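Local structure of nucleotidyltransferase-like protein (Exiguobacterium sibiricum, 3C18) at residues E199-E202 and Q203-H206; L190-Q193 and L194-E198; Y103-D106 and L107-L111. The protein is of unproven function but probably transfers nucleotidyl groups, with a nucleotidyltransferase-like domain, a YgxA-like substrate-binding domain and a helix-turn-helix domain. All coordinates share one frame; numbering follows the deposited sequence.

Contact 1 (E199-E202 and Q203-H206)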
loop_
_atom_site.group_PDB
_atom_site.type_symbol
_atom_site.label_atom_id
_atom_site.label_comp_id
_atom_site.label_asym_id
_atom_site.label_seq_id
_atom_site.Cartn_x
_atom_site.Cartn_y
_atom_site.Cartn_z
ATOM N N GLU A 199 28.938 10.153 -9.947
ATOM C CA GLU A 199 28.511 10.643 -11.265
ATOM C C GLU A 199 27.491 11.749 -11.028
ATOM O O GLU A 199 27.107 12.017 -9.893
ATOM C CB GLU A 199 27.871 9.553 -12.144
ATOM C CG GLU A 199 28.679 8.295 -12.339
ATOM C CD GLU A 199 29.678 8.376 -13.464
ATOM O OE1 GLU A 199 30.197 9.473 -13.739
ATOM O OE2 GLU A 199 29.948 7.323 -14.082
ATOM N N THR A 200 27.044 12.363 -12.120
ATOM C CA THR A 200 25.995 13.370 -12.053
ATOM C C THR A 200 24.697 12.663 -11.693
ATOM O O THR A 200 24.589 11.452 -11.767
ATOM C CB THR A 200 25.819 14.147 -13.377
ATOM O OG1 THR A 200 25.352 13.272 -14.394
ATOM C CG2 THR A 200 27.114 14.787 -13.847
ATOM N N LEU A 201 23.715 13.434 -11.265
ATOM C CA LEU A 201 22.418 12.876 -10.914
ATOM C C LEU A 201 21.881 12.089 -12.106
ATOM O O LEU A 201 21.422 10.932 -11.989
ATOM C CB LEU A 201 21.453 14.002 -10.467
ATOM C CG LEU A 201 20.057 13.512 -10.098
ATOM C CD1 LEU A 201 20.122 12.540 -8.926
ATOM C CD2 LEU A 201 19.120 14.676 -9.803
ATOM N N GLU A 202 21.954 12.719 -13.268
ATOM C CA GLU A 202 21.400 12.142 -14.487
ATOM C C GLU A 202 22.089 10.828 -14.801
ATOM O O GLU A 202 21.455 9.831 -15.113
ATOM C CB GLU A 202 21.547 13.091 -15.698
ATOM C CG GLU A 202 20.736 14.350 -15.595
ATOM C CD GLU A 202 21.508 15.509 -14.929
ATOM O OE1 GLU A 202 22.485 15.237 -14.216
ATOM O OE2 GLU A 202 21.126 16.689 -15.106
ATOM N N GLN A 203 23.409 10.851 -14.740
ATOM C CA GLN A 203 24.179 9.686 -15.104
ATOM C C GLN A 203 23.913 8.544 -14.140
ATOM O O GLN A 203 23.712 7.404 -14.567
ATOM C CB GLN A 203 25.664 10.004 -15.168
ATOM C CG GLN A 203 26.471 8.861 -15.710
ATOM C CD GLN A 203 26.191 8.595 -17.178
ATOM O OE1 GLN A 203 26.233 9.508 -17.998
ATOM N NE2 GLN A 203 25.923 7.337 -17.521
ATOM N N ARG A 204 23.869 8.837 -12.849
ATOM C CA ARG A 204 23.718 7.726 -11.876
ATOM C C ARG A 204 22.334 7.073 -12.049
ATOM O O ARG A 204 22.186 5.860 -11.960
ATOM C CB ARG A 204 23.976 8.159 -10.450
ATOM C CG ARG A 204 22.896 9.055 -9.917
ATOM C CD ARG A 204 23.209 9.492 -8.492
ATOM N NE ARG A 204 24.432 10.265 -8.428
ATOM C CZ ARG A 204 24.961 10.683 -7.304
ATOM N NH1 ARG A 204 24.378 10.383 -6.159
ATOM N NH2 ARG A 204 26.075 11.387 -7.321
ATOM N N ILE A 205 21.337 7.889 -12.334
ATOM C CA ILE A 205 19.981 7.368 -12.558
ATOM C C ILE A 205 19.943 6.534 -13.817
ATOM O O ILE A 205 19.297 5.512 -13.902
ATOM C CB ILE A 205 18.903 8.523 -12.695
ATOM C CG1 ILE A 205 18.781 9.333 -11.409
ATOM C CG2 ILE A 205 17.554 7.970 -13.077
ATOM C CD1 ILE A 205 18.020 10.638 -11.605
ATOM N N HIS A 206 20.622 7.009 -14.835
ATOM C CA HIS A 206 20.622 6.340 -16.136
ATOM C C HIS A 206 21.299 4.968 -16.017
ATOM O O HIS A 206 20.860 3.967 -16.585
ATOM C CB HIS A 206 21.407 7.185 -17.141
ATOM C CG HIS A 206 21.620 6.514 -18.459
ATOM N ND1 HIS A 206 20.588 6.286 -19.353
ATOM C CD2 HIS A 206 22.747 6.051 -19.046
ATOM C CE1 HIS A 206 21.072 5.695 -20.426
ATOM N NE2 HIS A 206 22.377 5.536 -20.262
#
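Thr200 and Gln203 meet where helix 201-218 begins, and the polar contacts there are of two kinds. In the first, side chains serve the backbone. Thr200 OG1 accepts from Gln203 N at 3.1 Å, its hydroxyl turned inward between the backbone N and the carbonyl carbon (chi1 66°), which is the rotation that sets it before the first turn. Arg204 reaches back the other way: its chain bends at chi3, and NH2 donates to Glu199 O at 2.8 Å, almost straight (172°), with that oxygen lying in the guanidinium plane. Arg204 NH1 adds a weak hydrogen bond to Leu195 O of the second subunit. Cut back to an alanine, Arg204 would probably leave the Glu199 carbonyl without its guanidinium donor and the loop before the helix freer to move, and the second subunit would lose a neighbour.

The second kind is helical: Arg204 N bonds to Thr200 O at 2.9 Å, and the next two amides continue the ladder to Leu201 O and Glu202 O. Apolar packing is modest. Leu201 CG touches Ile205 CD1 at 3.8 Å, on the flank where Leu201 also meets Tyr146, Tyr147 and Tyr150 of helix 146-167. Glu199 and Gln203 run side by side, CB to CB at 3.8 Å.

A threonine N-cap whose hydroxyl takes up the amide three residues on is a classic helix start, here in the YgxA-like substrate-binding domain.

Contact 2 (L190-Q193 and L194-E198)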
loop_
_atom_site.group_PDB
_atom_site.type_symbol
_atom_site.label_atom_id
_atom_site.label_comp_id
_atom_site.label_asym_id
_atom_site.label_seq_id
_atom_site.Cartn_x
_atom_site.Cartn_y
_atom_site.Cartn_z
ATOM N N LEU A 190 24.435 -3.023 -7.608
ATOM C CA LEU A 190 23.722 -2.007 -8.409
ATOM C C LEU A 190 23.233 -0.870 -7.485
ATOM O O LEU A 190 23.268 0.312 -7.825
ATOM C CB LEU A 190 22.525 -2.656 -9.129
ATOM C CG LEU A 190 21.846 -1.805 -10.167
ATOM C CD1 LEU A 190 22.863 -1.448 -11.211
ATOM C CD2 LEU A 190 20.628 -2.532 -10.764
ATOM N N TYR A 191 22.804 -1.236 -6.287
ATOM C CA TYR A 191 22.281 -0.233 -5.323
ATOM C C TYR A 191 23.406 0.615 -4.766
ATOM O O TYR A 191 23.304 1.827 -4.626
ATOM C CB TYR A 191 21.523 -0.929 -4.195
ATOM C CG TYR A 191 20.989 -0.027 -3.112
ATOM C CD1 TYR A 191 19.930 0.835 -3.348
ATOM C CD2 TYR A 191 21.527 -0.066 -1.840
ATOM C CE1 TYR A 191 19.438 1.628 -2.346
ATOM C CE2 TYR A 191 21.048 0.746 -0.830
ATOM C CZ TYR A 191 20.013 1.581 -1.079
ATOM O OH TYR A 191 19.533 2.366 -0.048
ATOM N N GLU A 192 24.512 -0.061 -4.511
ATOM C CA GLU A 192 25.698 0.544 -3.913
ATOM C C GLU A 192 26.257 1.585 -4.872
ATOM O O GLU A 192 26.637 2.672 -4.477
ATOM C CB GLU A 192 26.743 -0.540 -3.610
ATOM C CG GLU A 192 27.710 -0.173 -2.522
ATOM C CD GLU A 192 28.552 -1.358 -2.050
ATOM O OE1 GLU A 192 29.096 -2.071 -2.924
ATOM O OE2 GLU A 192 28.678 -1.559 -0.812
ATOM N N GLN A 193 26.279 1.226 -6.144
ATOM C CA GLN A 193 26.741 2.119 -7.206
ATOM C C GLN A 193 25.927 3.377 -7.234
ATOM O O GLN A 193 26.434 4.438 -7.576
ATOM C CB GLN A 193 26.553 1.517 -8.603
ATOM C CG GLN A 193 27.480 0.441 -9.063
ATOM C CD GLN A 193 26.907 -0.214 -10.337
ATOM O OE1 GLN A 193 26.198 0.450 -11.158
ATOM N NE2 GLN A 193 27.164 -1.521 -10.493
ATOM N N LEU A 194 24.630 3.226 -6.990
ATOM C CA LEU A 194 23.695 4.365 -7.049
ATOM C C LEU A 194 23.955 5.259 -5.845
ATOM O O LEU A 194 24.019 6.471 -5.963
ATOM C CB LEU A 194 22.213 3.913 -7.095
ATOM C CG LEU A 194 21.147 5.030 -7.080
ATOM C CD1 LEU A 194 21.356 5.959 -8.205
ATOM C CD2 LEU A 194 19.675 4.508 -7.081
ATOM N N LEU A 195 24.154 4.647 -4.688
ATOM C CA LEU A 195 24.288 5.440 -3.473
ATOM C C LEU A 195 25.610 6.144 -3.441
ATOM O O LEU A 195 25.700 7.329 -3.166
ATOM C CB LEU A 195 24.171 4.587 -2.209
ATOM C CG LEU A 195 22.772 4.101 -1.838
ATOM C CD1 LEU A 195 22.724 3.617 -0.406
ATOM C CD2 LEU A 195 21.772 5.203 -2.078
ATOM N N LEU A 196 26.646 5.384 -3.714
ATOM C CA LEU A 196 28.016 5.883 -3.518
ATOM C C LEU A 196 28.555 6.487 -4.782
ATOM O O LEU A 196 29.748 6.685 -4.942
ATOM C CB LEU A 196 28.919 4.744 -3.066
ATOM C CG LEU A 196 28.402 3.973 -1.847
ATOM C CD1 LEU A 196 29.389 2.830 -1.514
ATOM C CD2 LEU A 196 28.187 4.918 -0.664
ATOM N N SER A 197 27.642 6.762 -5.692
ATOM C CA SER A 197 28.003 7.285 -7.007
ATOM C C SER A 197 28.581 8.660 -6.860
ATOM O O SER A 197 28.166 9.430 -5.987
ATOM C CB SER A 197 26.768 7.386 -7.931
ATOM O OG SER A 197 27.127 7.834 -9.228
ATOM N N GLU A 198 29.539 8.950 -7.722
ATOM C CA GLU A 198 30.105 10.282 -7.832
ATOM C C GLU A 198 29.799 10.845 -9.212
ATOM O O GLU A 198 30.362 11.854 -9.624
ATOM C CB GLU A 198 31.618 10.256 -7.602
ATOM C CG GLU A 198 32.012 10.272 -6.140
ATOM C CD GLU A 198 33.524 10.327 -5.957
ATOM O OE1 GLU A 198 34.236 9.584 -6.675
ATOM O OE2 GLU A 198 34.001 11.109 -5.095
#
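Leu195 lies over one face of the Tyr191 ring, one helical turn further on. Its CG stands 4.0 Å from the ring centroid and 20° off the normal, a CH-pi contact displaced from the ring centre. CD1 carries the overlap outward to the phenol end, coming within 3.4 Å of Tyr191 CE2. The differing first torsions are consistent with the oblique crossing of the two side chains: Tyr191 CG is anti to its own amide nitrogen (chi1 177°), whereas Leu195 CG is anti to the carbonyl carbon (chi1 -74°). The ring also stacks with Trp177, and its hydroxyl is hydrogen-bonded to Tyr147 O of the second subunit, which should help to fix the ring's direction.

Glu192 and Leu196 form a second pair, also facing the second subunit, where Leu196 CD1 rests on the aliphatic CG of Glu192 at 3.6 Å. The carboxylate beyond is engaged by Tyr147 OH of the second subunit, and Leu196 packs on that same tyrosine. Beneath these side chains, Leu195 N donates to Tyr191 O at 2.9 Å, and Leu196 N to Glu192 O at 2.8 Å. Leu194 N is held less firmly, with weak bonds to both Leu190 O and Tyr191 O. Ser197 places CB 3.0 Å from Gln193 O, while its OG bonds to Glu199 N.

These contacts form the C-terminal turn of helix 185-195, where Leu196 is the first residue to leave helical geometry and an aromatic-aliphatic i, i+4 pair joins the subunit interface.

Contact 3 (Y103-D106 and L107-L111)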
loop_
_atom_site.group_PDB
_atom_site.type_symbol
_atom_site.label_atom_id
_atom_site.label_comp_id
_atom_site.label_asym_id
_atom_site.label_seq_id
_atom_site.Cartn_x
_atom_site.Cartn_y
_atom_site.Cartn_z
ATOM N N TYR A 103 -5.015 -24.687 17.331
ATOM C CA TYR A 103 -4.833 -23.644 16.328
ATOM C C TYR A 103 -3.461 -22.944 16.398
ATOM O O TYR A 103 -2.759 -22.791 15.386
ATOM C CB TYR A 103 -5.980 -22.639 16.383
ATOM C CG TYR A 103 -5.692 -21.413 15.557
ATOM C CD1 TYR A 103 -5.894 -21.424 14.183
ATOM C CD2 TYR A 103 -5.189 -20.255 16.143
ATOM C CE1 TYR A 103 -5.613 -20.330 13.416
ATOM C CE2 TYR A 103 -4.893 -19.161 15.388
ATOM C CZ TYR A 103 -5.112 -19.196 14.010
ATOM O OH TYR A 103 -4.835 -18.092 13.217
ATOM N N LEU A 104 -3.066 -22.543 17.591
ATOM C CA LEU A 104 -1.829 -21.762 17.754
ATOM C C LEU A 104 -0.602 -22.659 17.765
ATOM O O LEU A 104 0.458 -22.257 17.323
ATOM C CB LEU A 104 -1.842 -20.887 18.996
ATOM C CG LEU A 104 -2.696 -19.640 18.883
ATOM C CD1 LEU A 104 -2.783 -18.941 20.239
ATOM C CD2 LEU A 104 -2.129 -18.699 17.807
ATOM N N THR A 105 -0.755 -23.876 18.267
ATOM C CA THR A 105 0.380 -24.811 18.320
ATOM C C THR A 105 0.774 -25.200 16.899
ATOM O O THR A 105 1.953 -25.256 16.547
ATOM C CB THR A 105 0.076 -26.073 19.182
ATOM O OG1 THR A 105 0.064 -25.701 20.569
ATOM C CG2 THR A 105 1.140 -27.157 18.956
ATOM N N ASP A 106 -0.242 -25.413 16.076
ATOM C CA ASP A 106 -0.040 -25.794 14.682
ATOM C C ASP A 106 0.507 -24.617 13.904
ATOM O O ASP A 106 1.315 -24.783 13.004
ATOM C CB ASP A 106 -1.358 -26.185 14.007
ATOM C CG ASP A 106 -1.894 -27.508 14.483
ATOM O OD1 ASP A 106 -1.207 -28.190 15.290
ATOM O OD2 ASP A 106 -3.011 -27.864 14.031
ATOM N N LEU A 107 0.020 -23.429 14.247
ATOM C CA LEU A 107 0.383 -22.194 13.517
ATOM C C LEU A 107 1.883 -21.915 13.683
ATOM O O LEU A 107 2.590 -21.550 12.735
ATOM C CB LEU A 107 -0.485 -21.005 13.978
ATOM C CG LEU A 107 -0.306 -19.685 13.227
ATOM C CD1 LEU A 107 -0.107 -19.963 11.788
ATOM C CD2 LEU A 107 -1.483 -18.753 13.406
ATOM N N LYS A 108 2.357 -22.125 14.901
ATOM C CA LYS A 108 3.774 -21.909 15.247
ATOM C C LYS A 108 4.694 -22.799 14.395
ATOM O O LYS A 108 5.794 -22.392 13.966
ATOM C CB LYS A 108 4.026 -22.177 16.747
ATOM C CG LYS A 108 4.043 -20.918 17.624
ATOM C CD LYS A 108 3.454 -21.191 18.990
ATOM C CE LYS A 108 4.171 -20.476 20.108
ATOM N NZ LYS A 108 4.567 -19.076 19.878
ATOM N N LYS A 109 4.205 -24.017 14.156
ATOM C CA LYS A 109 4.916 -25.027 13.352
ATOM C C LYS A 109 4.909 -24.632 11.892
ATOM O O LYS A 109 5.937 -24.649 11.218
ATOM C CB LYS A 109 4.294 -26.420 13.512
ATOM C CG LYS A 109 4.646 -27.079 14.830
ATOM C CD LYS A 109 3.687 -28.222 15.198
ATOM C CE LYS A 109 3.936 -28.713 16.637
ATOM N NZ LYS A 109 2.926 -29.713 17.102
ATOM N N GLN A 110 3.734 -24.235 11.422
ATOM C CA GLN A 110 3.537 -23.881 10.017
ATOM C C GLN A 110 4.451 -22.727 9.659
ATOM O O GLN A 110 4.925 -22.613 8.531
ATOM C CB GLN A 110 2.093 -23.445 9.736
ATOM C CG GLN A 110 0.993 -24.491 9.977
ATOM C CD GLN A 110 -0.411 -23.840 10.032
ATOM O OE1 GLN A 110 -1.287 -24.252 10.816
ATOM N NE2 GLN A 110 -0.609 -22.790 9.215
ATOM N N LEU A 111 4.700 -21.880 10.644
ATOM C CA LEU A 111 5.481 -20.643 10.427
ATOM C C LEU A 111 6.935 -20.959 10.127
ATOM O O LEU A 111 7.693 -20.103 9.691
ATOM C CB LEU A 111 5.417 -19.692 11.628
ATOM C CG LEU A 111 4.183 -18.790 11.691
ATOM C CD1 LEU A 111 4.244 -17.911 12.925
ATOM C CD2 LEU A 111 4.098 -17.953 10.432
HETATM O O HOH W 1 -3.383 -23.355 12.942
#
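Tyr103 and Leu107 lie side by side, one turn apart, pointing the same way. The leucine methyl CD2 reaches the phenol end obliquely, 3.4 Å from Tyr103 OH and 3.7 Å from CZ. In both residues CG stands opposite the amide nitrogen (chi1 169° and -175°), which lets the two side chains run together. Leu104 joins more loosely, its CD2 at 4.4 Å from Leu107 CD2. On another flank Lys109 stretches out alongside Thr105, bringing NZ to 3.6 Å from the methyl CG2.

The next shell is polar. Leu107 N donates to Tyr103 O, and a water gives one proton to that same oxygen at 2.6 Å and the other to Gln110 OE1 at 3.1 Å, bridging Tyr103 O to the Gln110 side chain, nearly two turns on. Asp106 O takes Gln110 N at 2.9 Å and, weakly, Lys109 N.

Farther out, the helix is docked on its neighbours. Leu107 packs on Leu75 and Leu79 of helix 72-81 and on Val91, while Leu104 meets Ile96 and Ile45 of the sheet. Glu99 receives both Leu104 N and Thr105 OG1, and Lys108 NZ binds Val91 O and Gly94 O.

The chemistry implies that apolar packing and polar bonds to Glu99, Val91 and Gly94 together seat the helix, while the Asp106 carboxylate and Lys109 ammonium, 4.8 Å apart from OD1 to NZ, probably attract only diffusely.

Contacts 1 and 2 belong together: they are the start of helix 201-218 and the end of helix 185-195, successive in the chain, with centres 10 Å apart, and they touch where Arg204 NH2 packs against Ser197 O. Both reach the second subunit. Contact 3 sits in the nucleotidyltransferase-like part, across the chain's centre, about 42 Å from contact 2 and 48 Å from contact 1, centre to centre, and touches no other chain. All three are partly buried, each with a few buried residues, mostly apolar, beside exposed ones. Their chemistry differs: capping and an arginine-carbonyl bond at contact 1, a leucine-on-tyrosine CH-pi contact at contact 2, and a water bridge within contact 3.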